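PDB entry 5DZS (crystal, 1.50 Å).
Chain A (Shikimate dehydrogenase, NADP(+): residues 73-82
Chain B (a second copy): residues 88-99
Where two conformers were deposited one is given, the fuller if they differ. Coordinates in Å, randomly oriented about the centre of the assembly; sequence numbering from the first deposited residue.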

# COMPACT_ATOMS: atom_id res chain seq x y z
N ASP A 73 -1.76 -9.31 -10.38
CA ASP A 73 -1.76 -10.28 -9.29
C ASP A 73 -2.55 -9.86 -8.06
O ASP A 73 -3.01 -10.74 -7.31
N PHE A 74 -2.72 -8.56 -7.85
CA PHE A 74 -3.43 -8.04 -6.66
C PHE A 74 -4.05 -6.72 -7.01
O PHE A 74 -3.41 -5.89 -7.67
N ILE A 75 -5.31 -6.55 -6.64
CA ILE A 75 -6.04 -5.32 -6.85
C ILE A 75 -6.33 -4.72 -5.46
O ILE A 75 -6.97 -5.33 -4.62
N SER A 76 -5.85 -3.50 -5.24
CA SER A 76 -6.09 -2.83 -3.97
C SER A 76 -7.57 -2.59 -3.73
O SER A 76 -8.40 -2.60 -4.64
N PRO A 77 -7.94 -2.40 -2.46
CA PRO A 77 -9.33 -2.13 -2.15
C PRO A 77 -9.96 -0.96 -2.92
O PRO A 77 -11.09 -1.08 -3.41
N GLU A 78 -9.26 0.16 -3.05
CA GLU A 78 -9.85 1.32 -3.76
C GLU A 78 -9.95 1.06 -5.27
O GLU A 78 -10.89 1.52 -5.93
N ALA A 79 -8.99 0.35 -5.86
CA ALA A 79 -9.11 0.02 -7.26
C ALA A 79 -10.28 -0.91 -7.46
O ALA A 79 -11.02 -0.77 -8.42
N LYS A 80 -10.48 -1.86 -6.54
CA LYS A 80 -11.58 -2.78 -6.66
C LYS A 80 -12.92 -2.03 -6.53
O LYS A 80 -13.84 -2.29 -7.30
N ARG A 81 -13.01 -1.11 -5.59
CA ARG A 81 -14.26 -0.37 -5.40
C ARG A 81 -14.60 0.52 -6.58
O ARG A 81 -15.73 0.47 -7.11
N ILE A 82 -13.61 1.32 -6.99
CA ILE A 82 -13.77 2.29 -8.08
C ILE A 82 -14.02 1.52 -9.36
O ILE A 82 -14.82 1.95 -10.17
N ILE B 88 -4.64 -7.59 8.70
CA ILE B 88 -5.89 -7.73 7.95
C ILE B 88 -6.56 -6.35 7.86
O ILE B 88 -6.60 -5.61 8.87
N LEU B 89 -7.12 -6.04 6.70
CA LEU B 89 -7.85 -4.79 6.45
C LEU B 89 -9.25 -5.15 5.98
O LEU B 89 -9.43 -5.99 5.09
N LEU B 90 -10.26 -4.51 6.56
CA LEU B 90 -11.67 -4.61 6.15
C LEU B 90 -12.03 -3.43 5.25
O LEU B 90 -11.89 -2.28 5.65
N ARG B 91 -12.48 -3.73 4.04
CA ARG B 91 -12.99 -2.73 3.12
C ARG B 91 -14.15 -3.29 2.36
O ARG B 91 -14.05 -4.36 1.76
N GLU B 92 -15.27 -2.56 2.38
CA GLU B 92 -16.46 -2.97 1.64
C GLU B 92 -16.85 -4.43 1.91
O GLU B 92 -17.14 -5.21 1.01
N ASN B 93 -16.81 -4.79 3.19
CA ASN B 93 -17.21 -6.09 3.70
C ASN B 93 -16.34 -7.26 3.26
O ASN B 93 -16.76 -8.43 3.37
N MET B 94 -15.13 -6.94 2.79
CA MET B 94 -14.16 -7.92 2.35
C MET B 94 -12.92 -7.80 3.23
O MET B 94 -12.63 -6.73 3.76
N LEU B 95 -12.22 -8.91 3.40
CA LEU B 95 -10.98 -8.94 4.18
C LEU B 95 -9.76 -9.18 3.29
O LEU B 95 -9.73 -10.14 2.51
N TYR B 96 -8.77 -8.30 3.45
CA TYR B 96 -7.50 -8.32 2.73
C TYR B 96 -6.40 -8.64 3.71
O TYR B 96 -6.29 -8.00 4.77
N GLY B 97 -5.58 -9.61 3.37
CA GLY B 97 -4.46 -10.03 4.19
C GLY B 97 -3.10 -9.59 3.66
O GLY B 97 -2.83 -9.73 2.45
N TYR B 98 -2.25 -9.13 4.58
CA TYR B 98 -0.90 -8.66 4.28
C TYR B 98 0.07 -9.24 5.28
O TYR B 98 -0.33 -9.77 6.33
N ASN B 99 1.35 -9.15 4.97
CA ASN B 99 2.37 -9.60 5.91
C ASN B 99 3.47 -8.60 5.99
O ASN B 99 4.22 -8.39 5.02

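A proline in the first turn of a helix has no backbone N-H to leave unpaired, and its compact ring is well suited to lie flat against an aromatic side chain. The contact between these two copies of shikimate dehydrogenase illustrates the principle. A:Pro77 and B:Tyr96 cover the most surface, and both direct their CA-to-CB bonds toward the opposing stretch. B:Tyr96, with chi1 m (-67°), presents a ring face to the C-gamma exo proline: A:Pro77 CG sits 3.7 Å from the centroid of the B:Tyr96 ring, only 9° off its normal, a CH-pi contact. The proline also meets the hairpin's other strand, with A:Pro77 CG 4.0 Å from B:Leu89 CD2 and A:Pro77 CB 3.7 Å from B:Arg91 CG.

The edge of the tyrosine ring is occupied as well. A:Phe74, chi1 t, brings CZ to 4.0 Å from B:Tyr96 CD2, while B:Tyr98, chi1 m, starts sideways but reaches in, its OH lying 3.8 Å from A:Phe74 CZ at the edge of the phenylalanine ring. Beyond the ring, the extended A:Lys80 (t, t, t, then p) passes the phenol, its CD 3.2 Å from B:Tyr96 OH, so the aliphatic part of the lysine makes this approach.

Polar links are sparse, and no direct hydrogen bond crosses the contact. A water donates to A:Ile75 O at 2.7 Å and makes a weak 3.5 Å hydrogen bond with B:Tyr96 OH, bridging the copies. At the turn, B:Glu92 (m, p) meets A:Arg81, whose first three chi angles are all t. The salt bridge from A:Arg81 NE to B:Glu92 OE2 is long, 4.0 Å; the oxygen lies well out of the guanidinium plane, so the attraction is between charges alone.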

# COMPACT_ATOMS: atom_id res chain seq x y z
CB ASP A 73 -0.33 -10.61 -8.93
CG ASP A 73 0.42 -11.17 -10.11
OD1 ASP A 73 0.09 -12.33 -10.49
OD2 ASP A 73 1.30 -10.51 -10.67
CB PHE A 74 -2.41 -7.84 -5.54
CG PHE A 74 -3.00 -7.29 -4.26
CD1 PHE A 74 -3.71 -8.10 -3.42
CD2 PHE A 74 -2.86 -5.94 -3.95
CE1 PHE A 74 -4.25 -7.61 -2.23
CE2 PHE A 74 -3.41 -5.44 -2.79
CZ PHE A 74 -4.10 -6.27 -1.94
CB ILE A 75 -7.36 -5.58 -7.59
CG1 ILE A 75 -7.12 -6.27 -8.95
CG2 ILE A 75 -8.13 -4.27 -7.76
CD1 ILE A 75 -6.29 -5.49 -9.93
CB SER A 76 -5.36 -1.49 -3.94
OG SER A 76 -5.94 -0.56 -4.83
CB PRO A 77 -9.31 -1.86 -0.65
CG PRO A 77 -8.15 -2.59 -0.16
CD PRO A 77 -7.13 -2.64 -1.25
CB GLU A 78 -9.08 2.62 -3.47
CG GLU A 78 -7.86 2.87 -4.38
CD GLU A 78 -6.67 2.00 -4.08
OE1 GLU A 78 -5.63 2.11 -4.81
OE2 GLU A 78 -6.76 1.22 -3.11
CB ALA A 79 -7.82 -0.58 -7.80
CB LYS A 80 -11.52 -3.90 -5.60
CG LYS A 80 -12.67 -4.91 -5.71
CD LYS A 80 -12.78 -5.77 -4.46
CE LYS A 80 -14.10 -6.51 -4.41
NZ LYS A 80 -14.26 -7.45 -5.54
CB ARG A 81 -14.18 0.49 -4.16
CG ARG A 81 -15.46 1.25 -3.91
CD ARG A 81 -15.47 1.87 -2.54
NE ARG A 81 -16.72 2.61 -2.32
CZ ARG A 81 -16.79 3.90 -2.04
NH1 ARG A 81 -17.98 4.45 -1.87
NH2 ARG A 81 -15.70 4.62 -1.89
CB ILE A 82 -12.49 3.18 -8.18
CG1 ILE A 82 -12.40 4.04 -6.91
CG2 ILE A 82 -12.50 4.02 -9.45
CD1 ILE A 82 -11.10 4.79 -6.71
CB ILE B 88 -6.84 -8.72 8.64
CG1 ILE B 88 -6.24 -10.14 8.59
CG2 ILE B 88 -8.25 -8.72 8.02
CD1 ILE B 88 -6.97 -11.18 9.42
CB LEU B 89 -7.16 -4.00 5.35
CG LEU B 89 -7.90 -2.77 4.80
CD1 LEU B 89 -8.23 -1.70 5.83
CD2 LEU B 89 -7.08 -2.17 3.67
CB LEU B 90 -12.59 -4.58 7.38
CG LEU B 90 -14.10 -4.49 7.11
CD1 LEU B 90 -14.63 -5.79 6.53
CD2 LEU B 90 -14.82 -4.14 8.43
CB ARG B 91 -11.91 -2.25 2.14
CG ARG B 91 -10.83 -1.37 2.69
CD ARG B 91 -11.32 -0.02 3.19
NE ARG B 91 -10.20 0.73 3.75
CZ ARG B 91 -10.32 1.79 4.55
NH1 ARG B 91 -11.53 2.26 4.87
NH2 ARG B 91 -9.23 2.38 5.02
CB GLU B 92 -16.29 -2.66 0.15
CG GLU B 92 -16.32 -1.17 -0.20
CD GLU B 92 -15.04 -0.39 0.10
OE1 GLU B 92 -13.96 -0.77 -0.39
OE2 GLU B 92 -15.14 0.68 0.76
CB ASN B 93 -18.70 -6.37 3.36
CG ASN B 93 -19.37 -7.23 4.40
OD1 ASN B 93 -19.22 -7.02 5.60
ND2 ASN B 93 -20.16 -8.19 3.93
CB MET B 94 -13.76 -7.68 0.89
CG MET B 94 -14.91 -7.82 -0.08
SD MET B 94 -15.50 -9.52 -0.20
CE MET B 94 -14.37 -10.16 -1.40
CB LEU B 95 -11.03 -10.01 5.28
CG LEU B 95 -12.15 -9.81 6.30
CD1 LEU B 95 -12.13 -10.96 7.31
CD2 LEU B 95 -12.07 -8.48 6.99
CB TYR B 96 -7.21 -6.95 2.12
CG TYR B 96 -8.16 -6.53 1.01
CD1 TYR B 96 -9.46 -6.13 1.29
CD2 TYR B 96 -7.73 -6.50 -0.29
CE1 TYR B 96 -10.31 -5.77 0.26
CE2 TYR B 96 -8.57 -6.12 -1.30
CZ TYR B 96 -9.86 -5.77 -1.02
OH TYR B 96 -10.73 -5.36 -2.04
CB TYR B 98 -0.82 -7.12 4.38
CG TYR B 98 -1.83 -6.38 3.55
CD1 TYR B 98 -3.14 -6.19 3.99
CD2 TYR B 98 -1.49 -5.84 2.33
CE1 TYR B 98 -4.06 -5.53 3.22
CE2 TYR B 98 -2.41 -5.13 1.58
CZ TYR B 98 -3.71 -4.97 2.06
OH TYR B 98 -4.65 -4.27 1.30
CB ASN B 99 2.90 -10.96 5.51
CG ASN B 99 3.83 -11.53 6.56
OD1 ASN B 99 4.74 -10.83 7.02
ND2 ASN B 99 3.60 -12.76 6.95
O HOH W 1 -9.15 -6.95 -4.69